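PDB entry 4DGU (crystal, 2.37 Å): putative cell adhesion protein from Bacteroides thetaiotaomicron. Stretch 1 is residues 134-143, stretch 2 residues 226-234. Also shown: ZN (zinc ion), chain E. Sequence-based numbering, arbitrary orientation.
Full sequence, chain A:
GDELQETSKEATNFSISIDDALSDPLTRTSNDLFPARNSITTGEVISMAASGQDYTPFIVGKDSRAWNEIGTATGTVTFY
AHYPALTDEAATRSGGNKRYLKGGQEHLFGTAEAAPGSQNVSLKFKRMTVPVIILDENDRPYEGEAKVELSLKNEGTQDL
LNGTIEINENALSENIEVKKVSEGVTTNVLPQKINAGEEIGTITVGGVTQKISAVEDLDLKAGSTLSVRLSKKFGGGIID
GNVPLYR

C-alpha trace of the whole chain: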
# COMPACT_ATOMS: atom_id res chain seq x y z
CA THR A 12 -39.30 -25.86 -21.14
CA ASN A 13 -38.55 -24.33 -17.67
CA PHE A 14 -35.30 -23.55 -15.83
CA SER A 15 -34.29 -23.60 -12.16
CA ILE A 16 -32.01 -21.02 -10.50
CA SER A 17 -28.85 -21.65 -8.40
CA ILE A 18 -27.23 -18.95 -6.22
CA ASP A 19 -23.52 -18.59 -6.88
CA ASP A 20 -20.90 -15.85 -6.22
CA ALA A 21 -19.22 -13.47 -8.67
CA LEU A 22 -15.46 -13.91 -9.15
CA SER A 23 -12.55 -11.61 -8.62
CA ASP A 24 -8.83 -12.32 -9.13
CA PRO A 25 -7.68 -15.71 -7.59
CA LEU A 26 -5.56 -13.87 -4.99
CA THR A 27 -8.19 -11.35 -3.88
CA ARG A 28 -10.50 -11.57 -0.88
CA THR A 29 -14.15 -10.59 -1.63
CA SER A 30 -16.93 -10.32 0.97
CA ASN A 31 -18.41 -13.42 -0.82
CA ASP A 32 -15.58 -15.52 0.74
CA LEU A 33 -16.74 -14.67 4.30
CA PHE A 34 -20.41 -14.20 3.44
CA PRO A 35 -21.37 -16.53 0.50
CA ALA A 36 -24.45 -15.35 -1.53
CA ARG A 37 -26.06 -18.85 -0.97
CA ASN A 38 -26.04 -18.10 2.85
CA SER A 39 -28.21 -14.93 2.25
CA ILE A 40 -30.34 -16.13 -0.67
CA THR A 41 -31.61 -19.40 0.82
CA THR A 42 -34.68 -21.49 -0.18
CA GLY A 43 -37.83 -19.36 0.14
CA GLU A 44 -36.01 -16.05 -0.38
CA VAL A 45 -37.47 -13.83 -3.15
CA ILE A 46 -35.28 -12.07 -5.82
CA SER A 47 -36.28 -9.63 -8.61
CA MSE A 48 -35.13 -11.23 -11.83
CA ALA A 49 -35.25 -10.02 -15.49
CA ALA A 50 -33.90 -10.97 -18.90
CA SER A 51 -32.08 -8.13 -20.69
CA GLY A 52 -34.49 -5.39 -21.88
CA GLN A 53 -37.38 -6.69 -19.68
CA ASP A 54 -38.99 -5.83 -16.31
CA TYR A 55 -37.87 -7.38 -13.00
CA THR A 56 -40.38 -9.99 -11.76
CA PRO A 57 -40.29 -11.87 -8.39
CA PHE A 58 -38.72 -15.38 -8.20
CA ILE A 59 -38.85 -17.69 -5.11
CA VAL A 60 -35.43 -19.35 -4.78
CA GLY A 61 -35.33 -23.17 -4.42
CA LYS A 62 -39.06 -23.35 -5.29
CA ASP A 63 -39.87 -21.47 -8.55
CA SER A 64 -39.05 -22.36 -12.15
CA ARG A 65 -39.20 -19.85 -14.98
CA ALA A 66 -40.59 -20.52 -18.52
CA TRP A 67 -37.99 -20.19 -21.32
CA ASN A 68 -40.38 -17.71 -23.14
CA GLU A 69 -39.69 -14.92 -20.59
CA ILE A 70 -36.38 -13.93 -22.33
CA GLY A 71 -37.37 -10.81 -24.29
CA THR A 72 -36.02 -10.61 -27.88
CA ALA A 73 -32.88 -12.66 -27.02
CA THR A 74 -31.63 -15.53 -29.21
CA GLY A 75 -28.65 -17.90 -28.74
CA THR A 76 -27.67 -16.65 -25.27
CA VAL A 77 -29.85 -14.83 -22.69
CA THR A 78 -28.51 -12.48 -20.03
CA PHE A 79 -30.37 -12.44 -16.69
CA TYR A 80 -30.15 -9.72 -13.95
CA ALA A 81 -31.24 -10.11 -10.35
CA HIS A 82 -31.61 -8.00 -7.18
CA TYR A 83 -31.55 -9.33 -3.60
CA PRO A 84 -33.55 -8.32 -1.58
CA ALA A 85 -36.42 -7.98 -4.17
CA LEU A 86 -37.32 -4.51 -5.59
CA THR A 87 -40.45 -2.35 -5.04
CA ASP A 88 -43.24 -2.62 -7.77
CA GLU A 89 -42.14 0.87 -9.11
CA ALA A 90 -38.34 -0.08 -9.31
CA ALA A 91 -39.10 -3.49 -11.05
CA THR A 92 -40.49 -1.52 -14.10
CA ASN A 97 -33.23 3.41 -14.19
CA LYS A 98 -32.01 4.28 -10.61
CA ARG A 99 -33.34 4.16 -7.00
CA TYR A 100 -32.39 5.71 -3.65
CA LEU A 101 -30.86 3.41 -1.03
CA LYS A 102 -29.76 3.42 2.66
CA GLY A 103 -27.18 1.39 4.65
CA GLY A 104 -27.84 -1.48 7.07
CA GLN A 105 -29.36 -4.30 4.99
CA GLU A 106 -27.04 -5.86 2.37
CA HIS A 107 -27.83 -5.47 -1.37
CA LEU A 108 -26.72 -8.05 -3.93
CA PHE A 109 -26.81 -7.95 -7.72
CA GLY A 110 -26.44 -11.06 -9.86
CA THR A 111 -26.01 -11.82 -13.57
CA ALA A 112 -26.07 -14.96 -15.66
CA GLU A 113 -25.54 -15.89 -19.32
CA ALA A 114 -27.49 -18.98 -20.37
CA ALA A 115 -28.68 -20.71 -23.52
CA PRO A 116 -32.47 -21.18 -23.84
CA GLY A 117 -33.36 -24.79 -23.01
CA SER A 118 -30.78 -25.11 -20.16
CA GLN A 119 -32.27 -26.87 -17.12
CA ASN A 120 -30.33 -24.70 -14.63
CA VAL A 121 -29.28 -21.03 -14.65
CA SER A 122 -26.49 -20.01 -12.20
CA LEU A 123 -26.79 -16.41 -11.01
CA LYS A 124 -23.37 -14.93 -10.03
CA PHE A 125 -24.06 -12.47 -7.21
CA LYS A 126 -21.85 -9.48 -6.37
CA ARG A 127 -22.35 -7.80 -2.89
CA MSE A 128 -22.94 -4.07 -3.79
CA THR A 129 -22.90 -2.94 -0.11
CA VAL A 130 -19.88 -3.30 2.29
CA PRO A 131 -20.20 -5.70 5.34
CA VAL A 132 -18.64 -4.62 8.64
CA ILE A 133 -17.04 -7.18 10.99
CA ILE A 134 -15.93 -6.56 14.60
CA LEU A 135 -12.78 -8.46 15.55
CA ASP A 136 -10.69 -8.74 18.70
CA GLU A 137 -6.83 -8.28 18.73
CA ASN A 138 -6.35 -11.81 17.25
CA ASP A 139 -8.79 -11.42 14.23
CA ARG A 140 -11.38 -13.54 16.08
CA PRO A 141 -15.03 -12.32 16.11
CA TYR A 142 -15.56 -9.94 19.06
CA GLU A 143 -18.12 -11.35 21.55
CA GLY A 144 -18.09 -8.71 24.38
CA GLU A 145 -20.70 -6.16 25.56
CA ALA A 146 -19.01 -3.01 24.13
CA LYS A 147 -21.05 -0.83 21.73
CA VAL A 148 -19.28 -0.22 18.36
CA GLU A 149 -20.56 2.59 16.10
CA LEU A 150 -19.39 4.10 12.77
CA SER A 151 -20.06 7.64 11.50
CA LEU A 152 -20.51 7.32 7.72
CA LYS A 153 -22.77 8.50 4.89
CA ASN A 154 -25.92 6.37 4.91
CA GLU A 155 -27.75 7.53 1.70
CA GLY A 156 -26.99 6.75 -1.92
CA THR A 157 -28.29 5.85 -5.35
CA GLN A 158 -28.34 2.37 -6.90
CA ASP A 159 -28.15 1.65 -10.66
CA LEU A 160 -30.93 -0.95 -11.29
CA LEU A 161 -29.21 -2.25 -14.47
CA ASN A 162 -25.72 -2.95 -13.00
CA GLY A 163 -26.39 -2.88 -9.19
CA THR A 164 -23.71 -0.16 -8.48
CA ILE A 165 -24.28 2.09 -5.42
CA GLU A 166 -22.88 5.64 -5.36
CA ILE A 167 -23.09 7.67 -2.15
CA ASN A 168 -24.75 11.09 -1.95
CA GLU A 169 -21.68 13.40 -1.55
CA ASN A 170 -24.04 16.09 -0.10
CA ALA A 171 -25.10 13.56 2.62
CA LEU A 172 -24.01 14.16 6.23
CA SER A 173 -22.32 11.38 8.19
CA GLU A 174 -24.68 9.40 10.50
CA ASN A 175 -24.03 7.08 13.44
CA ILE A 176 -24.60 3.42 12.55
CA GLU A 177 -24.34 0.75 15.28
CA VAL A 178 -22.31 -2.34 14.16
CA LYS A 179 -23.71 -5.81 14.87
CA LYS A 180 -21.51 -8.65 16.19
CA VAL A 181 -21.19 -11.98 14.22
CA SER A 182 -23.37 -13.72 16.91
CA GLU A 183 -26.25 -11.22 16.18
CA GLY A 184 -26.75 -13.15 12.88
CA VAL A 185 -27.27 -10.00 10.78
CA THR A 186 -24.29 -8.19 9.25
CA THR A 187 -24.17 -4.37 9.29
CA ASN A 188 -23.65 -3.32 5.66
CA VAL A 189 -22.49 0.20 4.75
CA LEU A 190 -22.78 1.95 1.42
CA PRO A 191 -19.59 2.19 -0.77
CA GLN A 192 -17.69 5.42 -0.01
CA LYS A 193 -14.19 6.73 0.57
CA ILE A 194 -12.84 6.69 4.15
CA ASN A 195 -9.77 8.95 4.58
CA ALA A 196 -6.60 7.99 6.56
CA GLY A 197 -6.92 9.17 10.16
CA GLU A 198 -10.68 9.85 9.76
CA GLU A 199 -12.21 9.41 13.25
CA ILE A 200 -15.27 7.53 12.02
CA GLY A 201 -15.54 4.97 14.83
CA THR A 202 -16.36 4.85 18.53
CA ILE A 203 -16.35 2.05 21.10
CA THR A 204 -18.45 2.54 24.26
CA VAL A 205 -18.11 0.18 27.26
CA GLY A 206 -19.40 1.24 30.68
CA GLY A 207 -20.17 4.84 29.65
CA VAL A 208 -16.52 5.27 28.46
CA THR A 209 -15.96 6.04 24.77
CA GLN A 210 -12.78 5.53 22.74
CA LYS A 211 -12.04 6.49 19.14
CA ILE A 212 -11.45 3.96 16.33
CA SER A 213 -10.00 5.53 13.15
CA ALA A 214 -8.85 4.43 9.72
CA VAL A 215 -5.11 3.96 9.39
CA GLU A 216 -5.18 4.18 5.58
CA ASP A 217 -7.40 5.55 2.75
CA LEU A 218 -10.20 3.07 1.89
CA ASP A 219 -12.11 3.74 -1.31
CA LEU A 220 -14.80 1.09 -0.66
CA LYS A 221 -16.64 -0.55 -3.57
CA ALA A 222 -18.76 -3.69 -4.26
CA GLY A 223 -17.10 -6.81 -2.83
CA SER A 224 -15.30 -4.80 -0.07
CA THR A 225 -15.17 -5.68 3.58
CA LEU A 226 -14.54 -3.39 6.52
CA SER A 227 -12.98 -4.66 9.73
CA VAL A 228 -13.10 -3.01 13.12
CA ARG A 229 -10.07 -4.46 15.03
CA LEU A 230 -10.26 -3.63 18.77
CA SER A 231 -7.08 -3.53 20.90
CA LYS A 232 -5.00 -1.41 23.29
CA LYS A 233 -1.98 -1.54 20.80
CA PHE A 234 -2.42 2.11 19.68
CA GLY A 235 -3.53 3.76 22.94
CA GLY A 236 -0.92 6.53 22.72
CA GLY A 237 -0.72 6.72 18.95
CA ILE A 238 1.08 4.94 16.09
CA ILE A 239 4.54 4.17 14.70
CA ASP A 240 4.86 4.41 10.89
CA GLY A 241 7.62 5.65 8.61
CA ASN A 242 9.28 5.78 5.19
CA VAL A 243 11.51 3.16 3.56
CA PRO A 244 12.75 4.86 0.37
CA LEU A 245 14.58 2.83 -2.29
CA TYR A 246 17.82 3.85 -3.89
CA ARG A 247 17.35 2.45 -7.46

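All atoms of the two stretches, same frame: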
# COMPACT_ATOMS: atom_id res chain seq x y z
N ILE A 134 -16.62 -6.97 13.37
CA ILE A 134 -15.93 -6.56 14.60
C ILE A 134 -15.05 -7.72 15.05
O ILE A 134 -15.54 -8.82 15.31
CB ILE A 134 -16.84 -6.07 15.77
CG1 ILE A 134 -17.96 -5.13 15.29
CG2 ILE A 134 -15.99 -5.41 16.91
CD1 ILE A 134 -19.10 -4.91 16.34
N LEU A 135 -13.75 -7.44 15.14
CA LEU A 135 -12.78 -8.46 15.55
C LEU A 135 -12.00 -8.03 16.77
O LEU A 135 -11.79 -6.83 17.00
CB LEU A 135 -11.80 -8.78 14.39
CG LEU A 135 -12.41 -9.02 13.01
CD1 LEU A 135 -11.38 -8.80 11.92
CD2 LEU A 135 -13.06 -10.37 12.91
N ASP A 136 -11.55 -9.02 17.55
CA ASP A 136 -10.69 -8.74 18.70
C ASP A 136 -9.24 -8.57 18.16
O ASP A 136 -9.03 -8.58 16.94
CB ASP A 136 -10.82 -9.86 19.77
CG ASP A 136 -10.31 -11.26 19.42
OD1 ASP A 136 -9.53 -11.39 18.44
OD2 ASP A 136 -10.65 -12.21 20.15
N GLU A 137 -8.25 -8.46 19.05
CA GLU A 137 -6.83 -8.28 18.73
C GLU A 137 -6.24 -9.40 17.86
O GLU A 137 -5.28 -9.16 17.11
CB GLU A 137 -6.05 -8.23 20.04
CG GLU A 137 -4.76 -7.45 19.97
CD GLU A 137 -4.05 -7.30 21.30
OE1 GLU A 137 -4.71 -6.98 22.32
OE2 GLU A 137 -2.81 -7.46 21.31
N ASN A 138 -6.81 -10.62 17.95
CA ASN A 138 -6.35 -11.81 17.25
C ASN A 138 -7.19 -12.17 16.01
O ASN A 138 -7.10 -13.31 15.56
CB ASN A 138 -6.34 -12.99 18.24
CG ASN A 138 -5.47 -12.76 19.45
OD1 ASN A 138 -4.26 -12.54 19.34
ND2 ASN A 138 -6.09 -12.77 20.63
N ASP A 139 -7.95 -11.21 15.42
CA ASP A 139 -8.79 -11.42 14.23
C ASP A 139 -9.98 -12.37 14.49
O ASP A 139 -10.65 -12.79 13.54
CB ASP A 139 -7.99 -11.95 13.00
CG ASP A 139 -7.23 -10.91 12.20
OD1 ASP A 139 -7.57 -9.70 12.32
OD2 ASP A 139 -6.31 -11.30 11.43
N ARG A 140 -10.25 -12.68 15.76
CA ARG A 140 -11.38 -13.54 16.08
C ARG A 140 -12.62 -12.66 16.27
O ARG A 140 -12.48 -11.50 16.67
CB ARG A 140 -11.08 -14.43 17.31
CG ARG A 140 -10.21 -15.64 16.97
CD ARG A 140 -9.32 -16.03 18.13
N PRO A 141 -13.83 -13.15 15.94
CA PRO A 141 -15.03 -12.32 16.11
C PRO A 141 -15.23 -11.87 17.57
O PRO A 141 -15.28 -12.70 18.49
CB PRO A 141 -16.17 -13.23 15.64
CG PRO A 141 -15.52 -14.24 14.78
CD PRO A 141 -14.19 -14.48 15.42
N TYR A 142 -15.32 -10.54 17.77
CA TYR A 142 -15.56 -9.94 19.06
C TYR A 142 -16.91 -10.41 19.60
O TYR A 142 -17.89 -10.45 18.85
CB TYR A 142 -15.51 -8.41 18.97
CG TYR A 142 -15.82 -7.73 20.28
CD1 TYR A 142 -14.95 -7.83 21.36
CD2 TYR A 142 -17.00 -7.01 20.45
CE1 TYR A 142 -15.23 -7.20 22.58
CE2 TYR A 142 -17.30 -6.39 21.66
CZ TYR A 142 -16.40 -6.47 22.71
OH TYR A 142 -16.69 -5.88 23.92
N GLU A 143 -16.93 -10.81 20.89
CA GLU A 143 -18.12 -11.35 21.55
C GLU A 143 -18.52 -10.59 22.85
O GLU A 143 -19.50 -11.00 23.50
CB GLU A 143 -17.91 -12.85 21.87
CG GLU A 143 -17.79 -13.77 20.65
CD GLU A 143 -17.41 -15.22 20.93
OE1 GLU A 143 -16.57 -15.48 21.82
OE2 GLU A 143 -17.93 -16.11 20.20
N LEU A 226 -15.06 -4.32 5.53
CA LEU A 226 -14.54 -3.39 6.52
C LEU A 226 -14.38 -4.11 7.84
O LEU A 226 -15.29 -4.79 8.28
CB LEU A 226 -15.54 -2.23 6.63
CG LEU A 226 -15.01 -0.85 7.05
CD1 LEU A 226 -13.82 -0.37 6.14
CD2 LEU A 226 -16.16 0.15 7.03
N SER A 227 -13.20 -4.02 8.44
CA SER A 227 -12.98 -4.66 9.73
C SER A 227 -12.68 -3.63 10.80
O SER A 227 -11.98 -2.64 10.57
CB SER A 227 -11.88 -5.71 9.67
OG SER A 227 -10.63 -5.15 9.30
N VAL A 228 -13.32 -3.81 11.95
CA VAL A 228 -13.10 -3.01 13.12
C VAL A 228 -12.31 -3.94 14.04
O VAL A 228 -12.85 -4.96 14.48
CB VAL A 228 -14.39 -2.43 13.74
CG1 VAL A 228 -14.11 -1.67 15.02
CG2 VAL A 228 -15.14 -1.56 12.74
N ARG A 229 -11.00 -3.66 14.21
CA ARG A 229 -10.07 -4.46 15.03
C ARG A 229 -9.73 -3.75 16.34
O ARG A 229 -8.92 -2.82 16.37
CB ARG A 229 -8.80 -4.82 14.25
CG ARG A 229 -8.20 -6.18 14.68
CD ARG A 229 -7.45 -6.86 13.54
NE ARG A 229 -6.49 -5.97 12.87
CZ ARG A 229 -6.60 -5.56 11.61
NH1 ARG A 229 -7.61 -5.97 10.85
NH2 ARG A 229 -5.69 -4.74 11.10
N LEU A 230 -10.38 -4.18 17.42
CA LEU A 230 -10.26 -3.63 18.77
C LEU A 230 -9.02 -4.14 19.46
O LEU A 230 -8.73 -5.34 19.40
CB LEU A 230 -11.52 -3.98 19.63
CG LEU A 230 -12.89 -3.84 18.97
CD1 LEU A 230 -13.97 -4.43 19.86
CD2 LEU A 230 -13.18 -2.43 18.60
N SER A 231 -8.28 -3.23 20.11
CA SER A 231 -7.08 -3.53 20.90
C SER A 231 -6.63 -2.31 21.67
O SER A 231 -7.15 -1.20 21.47
CB SER A 231 -5.93 -4.01 20.02
OG SER A 231 -5.40 -2.97 19.22
N LYS A 232 -5.60 -2.50 22.52
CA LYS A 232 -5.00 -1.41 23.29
C LYS A 232 -3.63 -1.04 22.67
O LYS A 232 -2.96 -0.14 23.19
CB LYS A 232 -4.89 -1.79 24.78
CG LYS A 232 -6.22 -2.14 25.46
CD LYS A 232 -6.04 -2.46 26.94
CE LYS A 232 -7.35 -2.72 27.63
NZ LYS A 232 -7.17 -2.82 29.11
N LYS A 233 -3.26 -1.69 21.53
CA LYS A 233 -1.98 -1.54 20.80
C LYS A 233 -1.62 -0.10 20.43
O LYS A 233 -0.44 0.22 20.31
CB LYS A 233 -2.03 -2.33 19.48
CG LYS A 233 -1.75 -3.81 19.55
CD LYS A 233 -1.90 -4.38 18.13
CE LYS A 233 -1.84 -5.89 18.04
NZ LYS A 233 -0.48 -6.42 18.27
N PHE A 234 -2.61 0.74 20.17
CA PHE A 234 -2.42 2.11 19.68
C PHE A 234 -3.06 3.13 20.61
O PHE A 234 -3.58 4.15 20.14
CB PHE A 234 -3.02 2.23 18.24
CG PHE A 234 -2.70 1.07 17.32
CD1 PHE A 234 -1.46 0.98 16.70
CD2 PHE A 234 -3.62 0.05 17.12
CE1 PHE A 234 -1.14 -0.11 15.90
CE2 PHE A 234 -3.31 -1.04 16.29
CZ PHE A 234 -2.07 -1.11 15.69
ZN ZN E . -1.61 -6.28 22.42
O HOH W 1 -9.11 -7.06 21.48
O HOH W 2 -2.33 -4.47 23.11

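Two parallel strand segments lie side by side, with Ile134 paired to Val228 and Leu135 to Arg229. The contact buries 526 Å², summed over both sides. Two backbone hydrogen bonds join them, both made by Leu135. Leu135 N donates to Val228 O at 2.7 Å, nearly straight, and Leu135 O accepts from Leu230 N at 3.0 Å.

Beyond Leu135 the two chains part slightly. Glu137 N and Leu230 O are 3.2 Å apart, but the angle is too poor for a hydrogen bond. Water 1 satisfies both: its O accepts from Glu137 N at 2.9 Å and donates to Leu230 O at 2.7 Å.

Stretch 1 then turns from Asp136 to Asp139. Asp136 OD1 steadies the turn by accepting from Asn138 N at 2.9 Å and Arg140 N at 3.1 Å. The chain folds back, and Tyr142 N donates to Ile134 O at 3.0 Å.

Leu230 suits the apolar part: its branched end reaches both Ile134 and the Tyr142 ring. Leu230 CD1 lies 3.7 Å from Ile134 CG2 and packs over one ring face, 3.8 Å from Tyr142 CG.

Charge pairing is looser. Asp139 OD1 and Arg229 NE form a long salt bridge of 3.9 Å, and this buried oxygen has no hydrogen-bond partner. Glu137 CG packs 3.6 Å from Ser231 CB; Glu137 OE2 binds ZN at 2.0 Å.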